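Local coordinates for protein lactococcal phage P2 ORF15 (PDB 2WZP) that is a distal tail (Dit) protein, probably a ring-forming hub of the phage baseplate that joins the tail to the host-recognition apparatus, at residues K186-G189 with N195-Y198. Residues are numbered along the deposited sequence; the frame is centred on the assembly and turned at random.
Sequences KIYG and NYKY
Backbone bonding between Gly189 and Asn195 brings the two ends of a loop together through one bridge, to which side-chain packing and neighbouring chains add. The two residues form a single antiparallel hydrogen-bonded pair: Asn195 N donates to Gly189 O at 2.8 Å, while the return bond from Gly189 N to Asn195 O is weak. Within 195-198, Lys197 NZ reaches a lone pair of Asn195 OD1 at 2.9 Å, in the carbonyl plane.

Beside the bridge, Lys186, Tyr188 and Tyr196 pack side by side, pointing the same way. With CG anti to the backbone N (chi1 -168°) and the rest extended, the lysine chain runs along the Tyr196 ring: CG lies over one face, a CH-pi contact 4.2 Å from the centroid, and farther out Lys186 CE is 3.6 Å from Tyr196 CE2. The Tyr188 ring meets Tyr196 obliquely, planes at 54°, with Tyr188 CE1 3.4 Å from Tyr196 CE2.

Polar ends point to partners beyond the loop: each of these two tyrosine hydroxyls bonds an acidic side chain of another protein's chain, and Lys186 NZ forms a salt bridge to an acidic side chain of a second neighbouring chain, also of another protein, and a hydrogen bond to Tyr204. Asn195 and Tyr196 also pair with a strand of the first chain. This irregular beta-bridged loop of the Dit C-terminal family region, far from the centre of the chain, continues as a sheet across the interface, consistent with a docking site for a neighbouring protein.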
ATOM      1  N   LYS M 186      66.159  12.137  53.838  1.00 20.90           N
ATOM      2  CA  LYS M 186      66.120  13.571  53.533  1.00 20.60           C
ATOM      3  C   LYS M 186      65.044  14.198  54.417  1.00 22.55           C
ATOM      4  O   LYS M 186      63.840  13.881  54.292  1.00 23.31           O
ATOM      5  CB  LYS M 186      65.880  13.856  52.040  1.00 21.84           C
ATOM      6  CG  LYS M 186      66.120  15.322  51.660  1.00 16.78           C
ATOM      7  CD  LYS M 186      65.814  15.596  50.209  1.00 13.77           C
ATOM      8  CE  LYS M 186      66.493  16.837  49.736  1.00 21.22           C
ATOM      9  NZ  LYS M 186      66.361  17.022  48.271  1.00 25.00           N
ATOM     10  N   ILE M 187      65.515  14.978  55.387  1.00 18.51           N
ATOM     11  CA  ILE M 187      64.736  15.703  56.381  1.00 18.63           C
ATOM     12  C   ILE M 187      65.645  16.801  56.946  1.00 21.59           C
ATOM     13  O   ILE M 187      66.852  16.593  57.038  1.00 22.06           O
ATOM     14  CB  ILE M 187      64.160  14.765  57.484  1.00 20.24           C
ATOM     15  CG1 ILE M 187      63.063  15.475  58.312  1.00 20.06           C
ATOM     16  CG2 ILE M 187      65.271  14.136  58.361  1.00 19.98           C
ATOM     17  CD1 ILE M 187      62.219  14.615  59.158  1.00 18.99           C
ATOM     18  N   TYR M 188      65.077  17.969  57.268  1.00 18.76           N
ATOM     19  CA  TYR M 188      65.815  19.092  57.842  1.00 19.07           C
ATOM     20  C   TYR M 188      65.706  19.015  59.383  1.00 21.53           C
ATOM     21  O   TYR M 188      64.953  19.754  60.023  1.00 20.22           O
ATOM     22  CB  TYR M 188      65.330  20.441  57.279  1.00 19.91           C
ATOM     23  CG  TYR M 188      65.379  20.522  55.764  1.00 20.86           C
ATOM     24  CD1 TYR M 188      66.545  20.912  55.105  1.00 22.35           C
ATOM     25  CD2 TYR M 188      64.247  20.234  54.986  1.00 20.70           C
ATOM     26  CE1 TYR M 188      66.595  20.996  53.710  1.00 23.93           C
ATOM     27  CE2 TYR M 188      64.292  20.296  53.587  1.00 20.78           C
ATOM     28  CZ  TYR M 188      65.470  20.676  52.953  1.00 26.33           C
ATOM     29  OH  TYR M 188      65.535  20.782  51.582  1.00 21.77           O
ATOM     30  N   GLY M 189      66.446  18.074  59.955  1.00 19.86           N
ATOM     31  CA  GLY M 189      66.447  17.848  61.392  1.00 19.97           C
ATOM     32  C   GLY M 189      67.665  18.409  62.082  1.00 23.77           C
ATOM     33  O   GLY M 189      68.524  19.033  61.451  1.00 22.85           O
ATOM     34  N   ASN M 195      68.827  20.445  59.063  1.00 22.04           N
ATOM     35  CA  ASN M 195      69.679  20.096  57.938  1.00 20.81           C
ATOM     36  C   ASN M 195      69.762  18.619  57.619  1.00 23.42           C
ATOM     37  O   ASN M 195      69.409  17.764  58.427  1.00 24.34           O
ATOM     38  CB  ASN M 195      71.087  20.651  58.172  1.00 21.48           C
ATOM     39  CG  ASN M 195      71.951  19.885  59.149  1.00 31.23           C
ATOM     40  OD1 ASN M 195      72.636  18.941  58.778  1.00 24.23           O
ATOM     41  ND2 ASN M 195      72.011  20.320  60.396  1.00 20.70           N
ATOM     42  N   TYR M 196      70.262  18.322  56.430  1.00 20.44           N
ATOM     43  CA  TYR M 196      70.621  16.985  55.980  1.00 20.21           C
ATOM     44  C   TYR M 196      72.038  17.152  55.437  1.00 22.34           C
ATOM     45  O   TYR M 196      72.536  18.276  55.386  1.00 20.48           O
ATOM     46  CB  TYR M 196      69.631  16.349  54.968  1.00 20.48           C
ATOM     47  CG  TYR M 196      69.553  17.044  53.628  1.00 21.16           C
ATOM     48  CD1 TYR M 196      70.538  16.852  52.662  1.00 22.13           C
ATOM     49  CD2 TYR M 196      68.505  17.907  53.330  1.00 21.08           C
ATOM     50  CE1 TYR M 196      70.513  17.549  51.458  1.00 21.43           C
ATOM     51  CE2 TYR M 196      68.474  18.608  52.131  1.00 21.23           C
ATOM     52  CZ  TYR M 196      69.470  18.412  51.191  1.00 24.42           C
ATOM     53  OH  TYR M 196      69.466  19.115  50.011  1.00 24.45           O
ATOM     54  N   LYS M 197      72.698  16.052  55.072  1.00 20.73           N
ATOM     55  CA  LYS M 197      74.054  16.080  54.538  1.00 20.19           C
ATOM     56  C   LYS M 197      74.199  15.042  53.436  1.00 23.40           C
ATOM     57  O   LYS M 197      73.418  14.066  53.361  1.00 22.74           O
ATOM     58  CB  LYS M 197      75.072  15.792  55.672  1.00 21.77           C
ATOM     59  CG  LYS M 197      75.312  16.997  56.599  1.00 23.63           C
ATOM     60  CD  LYS M 197      76.162  16.674  57.787  1.00 22.10           C
ATOM     61  CE  LYS M 197      76.006  17.651  58.917  1.00 20.05           C
ATOM     62  NZ  LYS M 197      74.850  17.297  59.785  1.00 33.16           N
ATOM     63  N   TYR M 198      75.210  15.262  52.582  1.00 21.34           N
ATOM     64  CA  TYR M 198      75.644  14.337  51.537  1.00 20.62           C
ATOM     65  C   TYR M 198      76.843  13.620  52.162  1.00 23.10           C
ATOM     66  O   TYR M 198      77.834  14.244  52.485  1.00 21.07           O
ATOM     67  CB  TYR M 198      76.085  15.083  50.253  1.00 20.30           C
ATOM     68  CG  TYR M 198      74.992  15.852  49.556  1.00 19.02           C
ATOM     69  CD1 TYR M 198      74.058  15.201  48.746  1.00 19.88           C
ATOM     70  CD2 TYR M 198      74.876  17.231  49.713  1.00 18.47           C
ATOM     71  CE1 TYR M 198      73.050  15.911  48.095  1.00 18.96           C
ATOM     72  CE2 TYR M 198      73.875  17.951  49.062  1.00 18.74           C
ATOM     73  CZ  TYR M 198      72.975  17.288  48.246  1.00 22.70           C
ATOM     74  OH  TYR M 198      71.994  18.016  47.630  1.00 27.28           O
TER
HETATM   75  O   HOH W   1      68.653  15.549  59.411  1.00 29.98           O